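Local atomic coordinates of ADP-ribosylation factor-binding protein GGA2 (Saccharomyces cerevisiae, PDB entry 3MNM), a protein that may help regulate membrane traffic through the trans-Golgi network and binds ARF1 and ARF2, this chain being its GAE (gamma-ear) domain. Residues Thr11-Ser16 against Glu114-Phe118; Phe23-Arg27 against Phe118-Val123; Leu42-Pro46 against Tyr105-Ser109; Pro46-Phe52 against Gln67-Ile73. All coordinates share one frame; numbering follows the deposited sequence. Where two conformers were deposited one is given.

In the fold
Of the four contacts in this Ig-like beta sandwich, contact 1 joins the two antiparallel sheets directly, setting strand 10-15 of one against strand 110-117 of the other; the rest seat the C-terminal tail and loops on them. Contact 2 shares F118 with contact 1, its centre about 13 Å away, and carries the chain's C-terminus along strand 19-27. About 28 Å between centres separates contact 2 from contact 3, on the other side of the chain's centre. Contacts 3 and 4 share P46, lie about 10 Å apart by centres, and meet through bonds of S106 to S48 and N49. Along the chain, both fall within the long intervals spanned by contacts 1 and 2, so sequence-distant ends close the domain.

Contact 1. Residues Thr11-Ser16 against Glu114-Phe118; sequences TLVNQS and ETAVF
V13 lays a methyl over the ring of F118 while T11 approaches the same ring at its rim, and these two directions define the apolar half of the contact. V13 CG2 stands 4.2 Å from the ring centroid of F118, only 12° off the ring normal, which is the geometry of a CH-pi contact. T11 CG2 lies in the ring plane, 3.6 Å from F118 CZ. The ring reaches both because its CG is anti to the backbone N (chi1 174°), sending it across to strand 10-15.

At the other end the contact is polar. S16 OG donates to E114 OE2 at 2.6 Å, coming from above the carboxylate plane, 52° out of it. S16 OG in turn accepts from the backbone N atoms of N18 and L19, and E114 OE2 receives a second bond from Y105 OH; two hydroxyl donors on one oxygen would be expected to stabilise the charged carboxylate. The other carboxylate oxygen is joined through water, which donates to E114 OE1 at 2.8 Å and accepts from N14 ND2 at 2.9 Å.

V13 and N14 both face I21, a classic beta bulge in strand 10-15. With the two strand segments running nearly antiparallel but without direct backbone bonding, this is the meeting of edge strands from opposing sheets that belongs to an Ig-like beta sandwich.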
loop_
_atom_site.group_PDB
_atom_site.type_symbol
_atom_site.label_atom_id
_atom_site.label_comp_id
_atom_site.label_asym_id
_atom_site.label_seq_id
_atom_site.Cartn_x
_atom_site.Cartn_y
_atom_site.Cartn_z
ATOM N N THR A 11 3.781 -8.829 3.266
ATOM C CA THR A 11 3.411 -8.415 4.601
ATOM C C THR A 11 2.010 -7.833 4.544
ATOM O O THR A 11 1.705 -7.006 3.671
ATOM C CB THR A 11 4.388 -7.361 5.164
ATOM O OG1 THR A 11 5.738 -7.837 5.035
ATOM C CG2 THR A 11 4.090 -7.095 6.619
ATOM N N LEU A 12 1.149 -8.279 5.453
ATOM C CA LEU A 12 -0.200 -7.736 5.527
ATOM C C LEU A 12 -0.157 -6.373 6.198
ATOM O O LEU A 12 0.432 -6.206 7.270
ATOM C CB LEU A 12 -1.160 -8.664 6.276
ATOM C CG LEU A 12 -2.583 -8.106 6.363
ATOM C CD1 LEU A 12 -3.251 -8.116 4.987
ATOM C CD2 LEU A 12 -3.447 -8.845 7.387
ATOM N N VAL A 13 -0.765 -5.391 5.546
ATOM C CA VAL A 13 -0.841 -4.044 6.078
ATOM C C VAL A 13 -2.207 -3.826 6.698
ATOM O O VAL A 13 -2.312 -3.345 7.816
ATOM C CB VAL A 13 -0.603 -2.978 4.972
ATOM C CG1 VAL A 13 -0.778 -1.578 5.536
ATOM C CG2 VAL A 13 0.797 -3.153 4.365
ATOM N N ASN A 14 -3.265 -4.155 5.963
ATOM C CA ASN A 14 -4.609 -4.009 6.497
ATOM C C ASN A 14 -5.607 -4.858 5.736
ATOM O O ASN A 14 -5.441 -5.107 4.544
ATOM C CB ASN A 14 -5.062 -2.552 6.442
ATOM C CG ASN A 14 -6.194 -2.264 7.405
ATOM O OD1 ASN A 14 -6.008 -2.334 8.614
ATOM N ND2 ASN A 14 -7.375 -1.939 6.872
ATOM N N GLN A 15 -6.645 -5.298 6.435
ATOM C CA GLN A 15 -7.787 -5.924 5.785
ATOM C C GLN A 15 -9.058 -5.351 6.373
ATOM O O GLN A 15 -9.282 -5.417 7.580
ATOM C CB GLN A 15 -7.738 -7.440 5.930
ATOM C CG GLN A 15 -8.988 -8.139 5.442
ATOM C CD GLN A 15 -8.775 -9.623 5.243
ATOM O OE1 GLN A 15 -7.642 -10.080 5.047
ATOM N NE2 GLN A 15 -9.865 -10.388 5.285
ATOM N N SER A 16 -9.887 -4.761 5.518
ATOM C CA SER A 16 -11.142 -4.196 5.943
ATOM C C SER A 16 -12.254 -5.052 5.338
ATOM O O SER A 16 -11.967 -6.075 4.717
ATOM C CB SER A 16 -11.253 -2.743 5.471
ATOM O OG SER A 16 -11.529 -2.693 4.075
ATOM N N GLU A 114 -9.764 4.324 4.884
ATOM C CA GLU A 114 -9.061 3.575 5.922
ATOM C C GLU A 114 -7.702 4.225 6.108
ATOM O O GLU A 114 -7.114 4.713 5.154
ATOM C CB GLU A 114 -8.912 2.109 5.516
ATOM C CG GLU A 114 -10.255 1.401 5.374
ATOM C CD GLU A 114 -10.301 0.421 4.211
ATOM O OE1 GLU A 114 -9.255 0.143 3.608
ATOM O OE2 GLU A 114 -11.398 -0.071 3.912
ATOM N N THR A 115 -7.215 4.266 7.348
ATOM C CA THR A 115 -5.914 4.857 7.612
ATOM C C THR A 115 -5.247 4.117 8.766
ATOM O O THR A 115 -5.936 3.514 9.600
ATOM C CB THR A 115 -6.035 6.341 8.052
ATOM O OG1 THR A 115 -6.451 6.390 9.426
ATOM C CG2 THR A 115 -7.031 7.102 7.212
ATOM N N ALA A 116 -3.916 4.125 8.786
ATOM C CA ALA A 116 -3.148 3.603 9.934
ATOM C C ALA A 116 -1.690 4.021 9.891
ATOM O O ALA A 116 -1.219 4.617 8.923
ATOM C CB ALA A 116 -3.203 2.093 9.989
ATOM N N VAL A 117 -0.986 3.661 10.966
ATOM C CA VAL A 117 0.471 3.682 11.044
ATOM C C VAL A 117 1.030 2.249 10.965
ATOM O O VAL A 117 0.612 1.367 11.727
ATOM C CB VAL A 117 0.909 4.305 12.368
ATOM C CG1 VAL A 117 0.771 5.825 12.307
ATOM C CG2 VAL A 117 0.063 3.726 13.513
ATOM N N PHE A 118 1.968 2.013 10.048
ATOM C CA PHE A 118 2.481 0.660 9.795
ATOM C C PHE A 118 3.999 0.537 9.977
ATOM O O PHE A 118 4.776 1.288 9.381
ATOM C CB PHE A 118 2.076 0.175 8.390
ATOM C CG PHE A 118 2.681 -1.152 8.001
ATOM C CD1 PHE A 118 2.077 -2.344 8.380
ATOM C CD2 PHE A 118 3.851 -1.209 7.256
ATOM C CE1 PHE A 118 2.633 -3.565 8.023
ATOM C CE2 PHE A 118 4.416 -2.425 6.900
ATOM C CZ PHE A 118 3.806 -3.605 7.280
HETATM O O HOH W 1 -7.643 -2.165 4.021
HETATM O O HOH W 2 -6.863 0.769 9.658
#

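Contact 2. Residues Phe23-Arg27 against Phe118-Val123; sequences FEISR and FTLPNV
R27 and V123 fasten the C-terminus of this Ig-like beta sandwich to the end of strand 19-27, and the side chain of R27 can be followed atom by atom along the terminal carboxylate. R27 CB packs 4.0 Å from V123 CB and lies closer still, 3.1 Å, to V123 OXT. CG passes the same V123 OXT at 3.7 Å, and CD returns to 3.1 Å from V123 OXT. A bend at chi3 (-67°) turns the head group back, and R27 NE donates to V123 O at 2.7 Å with an N-H...O angle of 162°. That oxygen lies in the guanidinium plane, whereas the donor sits above the plane of the carboxylate. NE also forms a salt bridge with V123 OXT at 2.8 Å, and each group would be expected to stabilise the other's charged form. At the tip, NH1 adds a weak bond to V123 O, while NH2 is held by the backbone oxygens of S29 and A89. The guanidinium therefore links the last residue to two loops.

Below this polar end the tail rests on apolar side chains. F23 presents its edge to the face of F118 in an offset edge-to-face pair, the planes 87° apart. I25 CG2 touches both methyls of V123, and its other branch runs to L120 and P121. There I25 CD1 ends against the proline ring, 3.4 Å from P121 CD, closer than usual for two carbons.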
loop_
_atom_site.group_PDB
_atom_site.type_symbol
_atom_site.label_atom_id
_atom_site.label_comp_id
_atom_site.label_asym_id
_atom_site.label_seq_id
_atom_site.Cartn_x
_atom_site.Cartn_y
_atom_site.Cartn_z
ATOM N N PHE A 23 2.129 -5.274 1.467
ATOM C CA PHE A 23 3.397 -4.790 0.941
ATOM C C PHE A 23 4.317 -5.971 0.652
ATOM O O PHE A 23 4.364 -6.934 1.419
ATOM C CB PHE A 23 4.143 -3.908 1.946
ATOM C CG PHE A 23 3.493 -2.575 2.227
ATOM C CD1 PHE A 23 3.847 -1.859 3.358
ATOM C CD2 PHE A 23 2.552 -2.038 1.371
ATOM C CE1 PHE A 23 3.262 -0.623 3.638
ATOM C CE2 PHE A 23 1.964 -0.810 1.645
ATOM C CZ PHE A 23 2.321 -0.102 2.777
ATOM N N GLU A 24 5.043 -5.885 -0.451
ATOM C CA GLU A 24 6.229 -6.714 -0.651
ATOM C C GLU A 24 7.434 -5.831 -0.378
ATOM O O GLU A 24 7.658 -4.842 -1.080
ATOM C CB GLU A 24 6.267 -7.323 -2.063
ATOM C CG GLU A 24 5.404 -8.577 -2.221
ATOM C CD GLU A 24 5.434 -9.174 -3.633
ATOM O OE1 GLU A 24 6.222 -8.703 -4.484
ATOM O OE2 GLU A 24 4.647 -10.111 -3.893
ATOM N N ILE A 25 8.195 -6.174 0.665
ATOM C CA ILE A 25 9.315 -5.357 1.102
ATOM C C ILE A 25 10.612 -6.135 0.959
ATOM O O ILE A 25 10.702 -7.273 1.414
ATOM C CB ILE A 25 9.148 -4.921 2.574
ATOM C CG1 ILE A 25 7.821 -4.176 2.755
ATOM C CG2 ILE A 25 10.340 -4.058 3.045
ATOM C CD1 ILE A 25 7.456 -3.938 4.203
ATOM N N SER A 26 11.603 -5.523 0.321
ATOM C CA SER A 26 12.919 -6.149 0.187
ATOM C C SER A 26 14.037 -5.116 0.269
ATOM O O SER A 26 13.855 -3.962 -0.105
ATOM C CB SER A 26 13.016 -6.929 -1.125
ATOM O OG SER A 26 12.836 -6.083 -2.253
ATOM N N ARG A 27 15.198 -5.520 0.770
ATOM C CA ARG A 27 16.326 -4.605 0.797
ATOM C C ARG A 27 17.181 -4.815 -0.438
ATOM O O ARG A 27 17.443 -5.948 -0.838
ATOM C CB ARG A 27 17.160 -4.765 2.070
ATOM C CG ARG A 27 18.393 -3.876 2.093
ATOM C CD ARG A 27 19.027 -3.829 3.471
ATOM N NE ARG A 27 18.169 -3.157 4.440
ATOM C CZ ARG A 27 18.073 -1.836 4.553
ATOM N NH1 ARG A 27 17.270 -1.301 5.462
ATOM N NH2 ARG A 27 18.777 -1.047 3.749
ATOM N N PHE A 118 1.968 2.013 10.048
ATOM C CA PHE A 118 2.481 0.660 9.795
ATOM C C PHE A 118 3.999 0.537 9.977
ATOM O O PHE A 118 4.776 1.288 9.381
ATOM C CB PHE A 118 2.076 0.175 8.390
ATOM C CG PHE A 118 2.681 -1.152 8.001
ATOM C CD1 PHE A 118 2.077 -2.344 8.380
ATOM C CD2 PHE A 118 3.851 -1.209 7.256
ATOM C CE1 PHE A 118 2.633 -3.565 8.023
ATOM C CE2 PHE A 118 4.416 -2.425 6.900
ATOM C CZ PHE A 118 3.806 -3.605 7.280
ATOM N N THR A 119 4.413 -0.424 10.799
ATOM C CA THR A 119 5.832 -0.660 11.053
ATOM C C THR A 119 6.390 -1.740 10.132
ATOM O O THR A 119 5.941 -2.883 10.152
ATOM C CB THR A 119 6.086 -1.025 12.530
ATOM O OG1 THR A 119 5.776 0.104 13.358
ATOM C CG2 THR A 119 7.553 -1.407 12.737
ATOM N N LEU A 120 7.369 -1.366 9.315
ATOM C CA LEU A 120 7.956 -2.295 8.363
ATOM C C LEU A 120 8.741 -3.392 9.068
ATOM O O LEU A 120 9.370 -3.146 10.101
ATOM C CB LEU A 120 8.873 -1.565 7.374
ATOM C CG LEU A 120 8.233 -0.986 6.108
ATOM C CD1 LEU A 120 7.139 0.004 6.455
ATOM C CD2 LEU A 120 9.289 -0.338 5.215
ATOM N N PRO A 121 8.698 -4.612 8.516
ATOM C CA PRO A 121 9.588 -5.668 9.002
ATOM C C PRO A 121 11.023 -5.271 8.709
ATOM O O PRO A 121 11.281 -4.535 7.754
ATOM C CB PRO A 121 9.196 -6.882 8.154
ATOM C CG PRO A 121 8.549 -6.316 6.938
ATOM C CD PRO A 121 7.850 -5.070 7.403
ATOM N N ASN A 122 11.953 -5.747 9.522
ATOM C CA ASN A 122 13.348 -5.417 9.304
ATOM C C ASN A 122 13.878 -6.128 8.065
ATOM O O ASN A 122 13.844 -7.357 7.977
ATOM C CB ASN A 122 14.180 -5.760 10.541
ATOM C CG ASN A 122 13.671 -5.068 11.795
ATOM O OD1 ASN A 122 13.624 -3.837 11.867
ATOM N ND2 ASN A 122 13.280 -5.860 12.788
ATOM N N VAL A 123 14.335 -5.345 7.095
ATOM C CA VAL A 123 14.985 -5.894 5.915
ATOM C C VAL A 123 16.368 -5.276 5.786
ATOM O O VAL A 123 16.660 -4.265 6.427
ATOM C CB VAL A 123 14.178 -5.623 4.624
ATOM C CG1 VAL A 123 12.903 -6.458 4.604
ATOM C CG2 VAL A 123 13.868 -4.139 4.490
ATOM O OXT VAL A 123 17.221 -5.771 5.050
#

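Contact 3. Residues Leu42-Pro46 against Tyr105-Ser109; sequences LSSSP and YSVNS
Water does much of the joining between P46 and strand 100-107: the carbonyl oxygen P46 O receives a hydrogen bond from each of two waters, and each water goes on to a different backbone atom of the opposite segment. One lies 2.8 Å from P46 O and accepts from N108 N, also at 2.8 Å. The other, 2.9 Å from P46 O, donates weakly to S106 O. P46 O and S106 O, 3.9 Å apart, are both acceptors, and this water supplies the hydrogens between them.

V107 provides the main apolar contact. With its CG2 anti to the backbone N, this methyl points into the bend of segment 42-46, where it lies 3.7 Å from S43 OG and 3.8 Å from P46 O. S43 OG itself accepts from S45 N at 3.1 Å, with an N-H...O angle of 157°; this is an ST turn, and it fixes the hydroxyl oxygen on the side where V107 CG2 lies. Farther out S45 OG approaches N108 OD1 at 3.2 Å, but the destination of its proton is unsettled and S45 has two conformers, so the link is doubtful. N108 has a positive phi (55°), consistent with the tight turn into strand 110-117.

Segment 42-46 carries the chain from strand 38-41 in one sheet to strand 47-48 in the other. N41 braces it by bonding S43 N and S45 O, while S106 OG bonds N49 just beyond strand 47-48, the direct neighbour of strand 100-107.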
loop_
_atom_site.group_PDB
_atom_site.type_symbol
_atom_site.label_atom_id
_atom_site.label_comp_id
_atom_site.label_asym_id
_atom_site.label_seq_id
_atom_site.Cartn_x
_atom_site.Cartn_y
_atom_site.Cartn_z
ATOM N N LEU A 42 -12.037 -7.148 -1.635
ATOM C CA LEU A 42 -12.755 -8.189 -0.890
ATOM C C LEU A 42 -14.270 -8.065 -1.057
ATOM O O LEU A 42 -15.036 -8.852 -0.494
ATOM C CB LEU A 42 -12.369 -8.140 0.601
ATOM C CG LEU A 42 -10.873 -8.292 0.868
ATOM C CD1 LEU A 42 -10.555 -8.063 2.348
ATOM C CD2 LEU A 42 -10.346 -9.644 0.416
ATOM N N SER A 43 -14.700 -7.059 -1.814
ATOM C CA SER A 43 -16.110 -6.831 -2.072
ATOM C C SER A 43 -16.509 -7.541 -3.368
ATOM O O SER A 43 -15.676 -7.722 -4.241
ATOM C CB SER A 43 -16.386 -5.334 -2.218
ATOM O OG SER A 43 -17.760 -5.097 -2.505
ATOM N N SER A 44 -17.765 -7.960 -3.484
ATOM C CA SER A 44 -18.255 -8.534 -4.736
ATOM C C SER A 44 -18.478 -7.431 -5.763
ATOM O O SER A 44 -18.598 -7.694 -6.963
ATOM C CB SER A 44 -19.554 -9.314 -4.514
ATOM O OG SER A 44 -20.598 -8.460 -4.078
ATOM N N SER A 45 -18.539 -6.194 -5.280
ATOM C CA SER A 45 -18.772 -5.035 -6.134
ATOM C C SER A 45 -17.452 -4.344 -6.468
ATOM O O SER A 45 -16.466 -4.496 -5.754
ATOM C CB SER A 45 -19.734 -4.060 -5.450
ATOM O OG SER A 45 -21.002 -4.662 -5.234
ATOM N N PRO A 46 -17.424 -3.570 -7.562
ATOM C CA PRO A 46 -16.135 -2.943 -7.888
ATOM C C PRO A 46 -15.748 -1.821 -6.948
ATOM O O PRO A 46 -16.601 -1.117 -6.422
ATOM C CB PRO A 46 -16.355 -2.350 -9.286
ATOM C CG PRO A 46 -17.731 -2.738 -9.701
ATOM C CD PRO A 46 -18.490 -3.216 -8.516
ATOM N N TYR A 105 -11.580 5.454 -1.306
ATOM C CA TYR A 105 -12.108 4.795 -2.493
ATOM C C TYR A 105 -13.624 4.766 -2.441
ATOM O O TYR A 105 -14.234 5.090 -1.414
ATOM C CB TYR A 105 -11.542 3.370 -2.622
ATOM C CG TYR A 105 -11.858 2.465 -1.450
ATOM C CD1 TYR A 105 -11.001 2.403 -0.351
ATOM C CD2 TYR A 105 -13.000 1.668 -1.442
ATOM C CE1 TYR A 105 -11.280 1.581 0.730
ATOM C CE2 TYR A 105 -13.283 0.833 -0.362
ATOM C CZ TYR A 105 -12.417 0.795 0.716
ATOM O OH TYR A 105 -12.701 -0.019 1.795
ATOM N N SER A 106 -14.242 4.383 -3.554
ATOM C CA SER A 106 -15.692 4.243 -3.633
ATOM C C SER A 106 -16.068 2.769 -3.772
ATOM O O SER A 106 -15.407 2.031 -4.508
ATOM C CB SER A 106 -16.221 5.003 -4.860
ATOM O OG SER A 106 -15.661 6.300 -4.964
ATOM N N VAL A 107 -17.131 2.346 -3.094
ATOM C CA VAL A 107 -17.657 0.988 -3.249
ATOM C C VAL A 107 -19.143 1.000 -2.869
ATOM O O VAL A 107 -19.543 1.690 -1.934
ATOM C CB VAL A 107 -16.867 -0.053 -2.408
ATOM C CG1 VAL A 107 -17.039 0.211 -0.914
ATOM C CG2 VAL A 107 -17.302 -1.475 -2.751
ATOM N N ASN A 108 -19.966 0.271 -3.620
ATOM C CA ASN A 108 -21.417 0.278 -3.370
ATOM C C ASN A 108 -22.054 1.680 -3.373
ATOM O O ASN A 108 -22.978 1.953 -2.607
ATOM C CB ASN A 108 -21.731 -0.412 -2.037
ATOM C CG ASN A 108 -21.209 -1.835 -1.970
ATOM O OD1 ASN A 108 -21.474 -2.648 -2.854
ATOM N ND2 ASN A 108 -20.478 -2.148 -0.904
ATOM N N SER A 109 -21.558 2.568 -4.227
ATOM C CA SER A 109 -21.994 3.967 -4.242
ATOM C C SER A 109 -21.917 4.676 -2.882
ATOM O O SER A 109 -22.729 5.556 -2.580
ATOM C CB SER A 109 -23.400 4.106 -4.846
ATOM O OG SER A 109 -23.386 3.813 -6.235
HETATM O O HOH W 3 -17.246 1.522 -7.353
HETATM O O HOH W 4 -19.344 -0.922 -6.101
#

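Contact 4. Residues Pro46-Phe52 against Gln67-Ile73; sequences PISNLVF and QSSNFMI
I47 and M72 form one antiparallel hydrogen-bonded pair, I47 N donating to M72 O at 3.0 Å and M72 N returning a bond to I47 O at 2.9 Å, while the segments run 163° apart in direction. I47 O is also approached by F71 CA at 3.2 Å in a CA-H...O contact. Beyond this single bridge the chain turns a corner at N49, whose phi is positive (55°). The loop stays in step past the corner by its carbonyl: N70 O accepts from L50 N at 2.9 Å, in a nearly straight bond of 174° at the hydrogen.

Among the side chains, I47 and M72 both lead inward from the bridge. The thioether of M72 is extended beyond CG, which carries its CE to within 4.2 Å of I47 CD1. L19 touches both residues from strand 19-27, and F39 and N41 pack on M72, so this pair occupies the space between the sheets. Round the bond of L50 to N70 the packing is mutual: L50 CB lies 3.6 Å from N70 O, and N70 CB leans on L50 O at 3.4 Å. The extended side chain of Q67 crosses that of L50 at about a right angle and ends near F52.

Strands 47-48 and 50-55 both pair with strand 100-107, and segment 67-73 runs along the side away from it. The arrangement is an irregular loop docked by a few backbone bonds onto an edge of the four-stranded sheet of an Ig-like beta sandwich, here the GAE domain.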
loop_
_atom_site.group_PDB
_atom_site.type_symbol
_atom_site.label_atom_id
_atom_site.label_comp_id
_atom_site.label_asym_id
_atom_site.label_seq_id
_atom_site.Cartn_x
_atom_site.Cartn_y
_atom_site.Cartn_z
ATOM N N PRO A 46 -17.424 -3.570 -7.562
ATOM C CA PRO A 46 -16.135 -2.943 -7.888
ATOM C C PRO A 46 -15.748 -1.821 -6.948
ATOM O O PRO A 46 -16.601 -1.117 -6.422
ATOM C CB PRO A 46 -16.355 -2.350 -9.286
ATOM C CG PRO A 46 -17.731 -2.738 -9.701
ATOM C CD PRO A 46 -18.490 -3.216 -8.516
ATOM N N ILE A 47 -14.447 -1.667 -6.771
ATOM C CA ILE A 47 -13.890 -0.521 -6.060
ATOM C C ILE A 47 -13.389 0.479 -7.095
ATOM O O ILE A 47 -12.708 0.102 -8.035
ATOM C CB ILE A 47 -12.734 -0.944 -5.147
ATOM C CG1 ILE A 47 -13.293 -1.657 -3.913
ATOM C CG2 ILE A 47 -11.898 0.281 -4.720
ATOM C CD1 ILE A 47 -12.216 -2.134 -2.922
ATOM N N SER A 48 -13.729 1.748 -6.918
ATOM C CA SER A 48 -13.289 2.768 -7.874
ATOM C C SER A 48 -12.700 3.966 -7.145
ATOM O O SER A 48 -12.766 4.039 -5.919
ATOM C CB SER A 48 -14.467 3.214 -8.748
ATOM O OG SER A 48 -15.523 3.725 -7.965
ATOM N N ASN A 49 -12.135 4.896 -7.912
ATOM C CA ASN A 49 -11.612 6.134 -7.365
ATOM C C ASN A 49 -10.600 5.886 -6.243
ATOM O O ASN A 49 -10.528 6.675 -5.318
ATOM C CB ASN A 49 -12.763 6.996 -6.834
ATOM C CG ASN A 49 -13.790 7.318 -7.911
ATOM O OD1 ASN A 49 -13.466 7.348 -9.094
ATOM N ND2 ASN A 49 -15.021 7.579 -7.497
ATOM N N LEU A 50 -9.808 4.818 -6.343
ATOM C CA LEU A 50 -8.907 4.473 -5.228
ATOM C C LEU A 50 -7.674 5.377 -5.222
ATOM O O LEU A 50 -6.915 5.443 -6.197
ATOM C CB LEU A 50 -8.512 2.976 -5.266
ATOM C CG LEU A 50 -7.786 2.526 -3.973
ATOM C CD1 LEU A 50 -8.197 1.080 -3.653
ATOM C CD2 LEU A 50 -6.283 2.662 -4.161
ATOM N N VAL A 51 -7.472 6.061 -4.094
ATOM C CA VAL A 51 -6.382 7.008 -3.924
ATOM C C VAL A 51 -5.600 6.581 -2.684
ATOM O O VAL A 51 -6.154 6.548 -1.593
ATOM C CB VAL A 51 -6.946 8.430 -3.728
ATOM C CG1 VAL A 51 -5.832 9.422 -3.450
ATOM C CG2 VAL A 51 -7.726 8.865 -4.987
ATOM N N PHE A 52 -4.334 6.224 -2.877
ATOM C CA PHE A 52 -3.487 5.737 -1.780
ATOM C C PHE A 52 -2.383 6.740 -1.477
ATOM O O PHE A 52 -1.658 7.189 -2.380
ATOM C CB PHE A 52 -2.856 4.405 -2.185
ATOM C CG PHE A 52 -2.050 3.748 -1.091
ATOM C CD1 PHE A 52 -0.685 3.542 -1.255
ATOM C CD2 PHE A 52 -2.672 3.298 0.071
ATOM C CE1 PHE A 52 0.062 2.907 -0.271
ATOM C CE2 PHE A 52 -1.931 2.674 1.063
ATOM C CZ PHE A 52 -0.564 2.472 0.889
ATOM N N GLN A 67 0.663 4.720 -9.469
ATOM C CA GLN A 67 -0.299 3.708 -9.113
ATOM C C GLN A 67 -0.838 3.089 -10.416
ATOM O O GLN A 67 -1.147 3.803 -11.367
ATOM C CB GLN A 67 -1.402 4.380 -8.287
ATOM C CG GLN A 67 -2.293 3.458 -7.513
ATOM C CD GLN A 67 -3.384 4.217 -6.767
ATOM O OE1 GLN A 67 -4.550 4.109 -7.109
ATOM N NE2 GLN A 67 -3.000 4.990 -5.750
ATOM N N SER A 68 -0.909 1.760 -10.470
ATOM C CA SER A 68 -1.177 1.069 -11.731
ATOM C C SER A 68 -2.572 1.378 -12.309
ATOM O O SER A 68 -2.760 1.425 -13.542
ATOM C CB SER A 68 -1.001 -0.447 -11.552
ATOM O OG SER A 68 -2.021 -0.953 -10.704
ATOM N N SER A 69 -3.548 1.553 -11.423
ATOM C CA SER A 69 -4.928 1.902 -11.772
ATOM C C SER A 69 -5.605 2.452 -10.520
ATOM O O SER A 69 -4.988 2.491 -9.459
ATOM C CB SER A 69 -5.702 0.681 -12.271
ATOM O OG SER A 69 -6.991 1.065 -12.721
ATOM N N ASN A 70 -6.863 2.871 -10.636
ATOM C CA ASN A 70 -7.613 3.336 -9.473
ATOM C C ASN A 70 -8.949 2.616 -9.353
ATOM O O ASN A 70 -9.847 3.034 -8.618
ATOM C CB ASN A 70 -7.769 4.871 -9.461
ATOM C CG ASN A 70 -8.780 5.380 -10.481
ATOM O OD1 ASN A 70 -9.220 6.537 -10.420
ATOM N ND2 ASN A 70 -9.155 4.532 -11.400
ATOM N N PHE A 71 -9.085 1.523 -10.100
ATOM C CA PHE A 71 -10.296 0.723 -10.016
ATOM C C PHE A 71 -9.987 -0.762 -10.127
ATOM O O PHE A 71 -8.996 -1.158 -10.713
ATOM C CB PHE A 71 -11.259 1.111 -11.133
ATOM C CG PHE A 71 -10.681 0.932 -12.505
ATOM C CD1 PHE A 71 -10.798 -0.276 -13.173
ATOM C CD2 PHE A 71 -10.019 1.973 -13.133
ATOM C CE1 PHE A 71 -10.256 -0.438 -14.446
ATOM C CE2 PHE A 71 -9.485 1.817 -14.391
ATOM C CZ PHE A 71 -9.610 0.609 -15.054
ATOM N N MET A 72 -10.840 -1.582 -9.524
ATOM C CA MET A 72 -10.743 -3.024 -9.725
ATOM C C MET A 72 -12.098 -3.696 -9.548
ATOM O O MET A 72 -12.943 -3.272 -8.759
ATOM C CB MET A 72 -9.651 -3.656 -8.845
ATOM C CG MET A 72 -9.712 -3.213 -7.422
ATOM S SD MET A 72 -8.335 -3.972 -6.506
ATOM C CE MET A 72 -8.654 -3.262 -4.885
ATOM N N ILE A 73 -12.327 -4.718 -10.357
ATOM C CA ILE A 73 -13.588 -5.434 -10.348
ATOM C C ILE A 73 -13.759 -6.183 -9.023
ATOM O O ILE A 73 -12.782 -6.405 -8.308
ATOM C CB ILE A 73 -13.630 -6.432 -11.536
ATOM C CG1 ILE A 73 -15.023 -7.015 -11.722
ATOM C CG2 ILE A 73 -12.618 -7.542 -11.359
ATOM C CD1 ILE A 73 -15.227 -7.644 -13.092
#